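Long-range contact in tyrosine specific protein phosphatase, putative (Trypanosoma brucei, PDB 3M4U), which dephosphorylates phosphotyrosine in proteins, including the nucleolar protein NOPP44/46, and acts as a life cycle switch of the parasite: residues I84-P89 / A242-L247. Residues are numbered along the deposited sequence; the frame is centred on the assembly and turned at random.
Sequences IDLDLP and AYAALL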
loop_
_atom_site.group_PDB
_atom_site.type_symbol
_atom_site.label_atom_id
_atom_site.label_comp_id
_atom_site.label_asym_id
_atom_site.label_seq_id
_atom_site.Cartn_x
_atom_site.Cartn_y
_atom_site.Cartn_z
ATOM N N ILE A 84 -5.893 -7.255 3.402
ATOM C CA ILE A 84 -6.332 -7.441 2.027
ATOM C C ILE A 84 -5.921 -8.823 1.532
ATOM O O ILE A 84 -4.797 -9.029 1.056
ATOM C CB ILE A 84 -5.747 -6.371 1.084
ATOM C CG1 ILE A 84 -5.958 -4.960 1.650
ATOM C CG2 ILE A 84 -6.352 -6.502 -0.306
ATOM C CD1 ILE A 84 -7.353 -4.681 2.081
ATOM N N ASP A 85 -6.843 -9.766 1.644
ATOM C CA ASP A 85 -6.593 -11.141 1.243
ATOM C C ASP A 85 -7.422 -11.421 -0.005
ATOM O O ASP A 85 -8.648 -11.384 0.044
ATOM C CB ASP A 85 -7.009 -12.079 2.379
ATOM C CG ASP A 85 -6.737 -13.530 2.073
ATOM O OD1 ASP A 85 -6.117 -13.817 1.030
ATOM O OD2 ASP A 85 -7.133 -14.392 2.888
ATOM N N LEU A 86 -6.750 -11.669 -1.127
ATOM C CA LEU A 86 -7.429 -11.904 -2.403
ATOM C C LEU A 86 -7.055 -13.290 -2.926
ATOM O O LEU A 86 -6.931 -13.520 -4.134
ATOM C CB LEU A 86 -7.064 -10.812 -3.417
ATOM C CG LEU A 86 -7.271 -9.334 -3.037
ATOM C CD1 LEU A 86 -6.409 -8.414 -3.905
ATOM C CD2 LEU A 86 -8.725 -8.903 -3.092
ATOM N N ASP A 87 -6.878 -14.210 -1.982
ATOM C CA ASP A 87 -6.446 -15.569 -2.260
ATOM C C ASP A 87 -5.287 -15.649 -3.242
ATOM O O ASP A 87 -5.391 -16.292 -4.287
ATOM C CB ASP A 87 -7.603 -16.452 -2.740
ATOM C CG ASP A 87 -7.251 -17.943 -2.682
ATOM O OD1 ASP A 87 -6.493 -18.346 -1.757
ATOM O OD2 ASP A 87 -7.723 -18.705 -3.560
ATOM N N LEU A 88 -4.176 -15.014 -2.893
ATOM C CA LEU A 88 -2.957 -15.126 -3.687
ATOM C C LEU A 88 -1.837 -15.683 -2.816
ATOM O O LEU A 88 -2.024 -15.876 -1.621
ATOM C CB LEU A 88 -2.564 -13.758 -4.235
ATOM C CG LEU A 88 -3.702 -12.896 -4.781
ATOM C CD1 LEU A 88 -3.463 -11.448 -4.379
ATOM C CD2 LEU A 88 -3.860 -13.020 -6.301
ATOM N N PRO A 89 -0.665 -15.949 -3.415
ATOM C CA PRO A 89 0.482 -16.368 -2.608
ATOM C C PRO A 89 0.679 -15.437 -1.417
ATOM O O PRO A 89 1.011 -15.893 -0.322
ATOM C CB PRO A 89 1.660 -16.237 -3.584
ATOM C CG PRO A 89 1.061 -16.474 -4.922
ATOM C CD PRO A 89 -0.362 -15.957 -4.859
ATOM N N ALA A 242 -2.370 -4.104 -9.032
ATOM C CA ALA A 242 -1.487 -4.527 -10.113
ATOM C C ALA A 242 -0.848 -5.894 -9.833
ATOM O O ALA A 242 -0.802 -6.751 -10.713
ATOM C CB ALA A 242 -0.410 -3.466 -10.377
ATOM N N TYR A 243 -0.359 -6.105 -8.614
ATOM C CA TYR A 243 0.196 -7.408 -8.245
ATOM C C TYR A 243 -0.805 -8.527 -8.491
ATOM O O TYR A 243 -0.465 -9.551 -9.069
ATOM C CB TYR A 243 0.623 -7.415 -6.776
ATOM C CG TYR A 243 0.905 -8.796 -6.203
ATOM C CD1 TYR A 243 2.170 -9.377 -6.309
ATOM C CD2 TYR A 243 -0.090 -9.514 -5.550
ATOM C CE1 TYR A 243 2.433 -10.637 -5.782
ATOM C CE2 TYR A 243 0.160 -10.767 -5.026
ATOM C CZ TYR A 243 1.421 -11.327 -5.142
ATOM O OH TYR A 243 1.667 -12.580 -4.615
ATOM N N ALA A 244 -2.039 -8.325 -8.036
ATOM C CA ALA A 244 -3.099 -9.313 -8.186
ATOM C C ALA A 244 -3.403 -9.663 -9.643
ATOM O O ALA A 244 -3.498 -10.841 -10.015
ATOM C CB ALA A 244 -4.382 -8.850 -7.471
ATOM N N ALA A 245 -3.556 -8.642 -10.471
ATOM C CA ALA A 245 -3.881 -8.890 -11.869
ATOM C C ALA A 245 -2.752 -9.619 -12.595
ATOM O O ALA A 245 -3.011 -10.494 -13.408
ATOM C CB ALA A 245 -4.251 -7.607 -12.570
ATOM N N LEU A 246 -1.504 -9.276 -12.294
ATOM C CA LEU A 246 -0.372 -9.985 -12.892
ATOM C C LEU A 246 -0.432 -11.452 -12.516
ATOM O O LEU A 246 -0.183 -12.338 -13.334
ATOM C CB LEU A 246 0.955 -9.424 -12.396
ATOM C CG LEU A 246 1.406 -8.101 -12.995
ATOM C CD1 LEU A 246 2.908 -7.923 -12.761
ATOM C CD2 LEU A 246 1.089 -8.089 -14.474
ATOM N N LEU A 247 -0.756 -11.694 -11.253
ATOM C CA LEU A 247 -0.855 -13.039 -10.736
ATOM C C LEU A 247 -1.883 -13.821 -11.560
ATOM O O LEU A 247 -1.587 -14.911 -12.038
ATOM C CB LEU A 247 -1.229 -12.969 -9.254
ATOM C CG LEU A 247 -1.251 -14.219 -8.382
ATOM C CD1 LEU A 247 -2.539 -14.994 -8.631
ATOM C CD2 LEU A 247 -0.014 -15.083 -8.611
#
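L88 slides between Y243 and L247, setting the loop 84-89 against helix 234-250 of the protein tyrosine phosphatase fold. The loop joins antiparallel strands 81-84 and 92-95; the helix follows the phosphate-binding signature loop of this family. The contact illustrates how a few apolar side chains, led by L88, can seat a strand connection on a helix with no hydrogen bond between the two segments. The two branches of L88 divide the work. L88 CD1 meets the edge of the Y243 ring near its plane, 3.7 Å from CE2 of Y243, and also lies 4.1 Å from CB of A244. L88 CD2 runs alongside L247, where its 3.3 Å approach to CD1 of L247 is short for two methyls; with L88 chi2 off a staggered value at 141°, the exact placement of these methyls is doubtful. L86 adds CD1 against the same A244 methyl and, with A244, continues the packing onto helix 258-269. Y243 also packs edge-to-face with F92 and touches L213 and I216 of helix 206-217. Packing thins toward solvent. The exposed P89 reaches tip to tip toward L247, with P89 CD 3.9 Å from CD2 of L247, while P89 CB passes Y243 OH at 3.8 Å. D87 CB points away from the helix, and D85 forms an Asx turn in which the D87 backbone N donates to D85 OD1 at 3.1 Å, approaching from 44° out of the carboxylate plane.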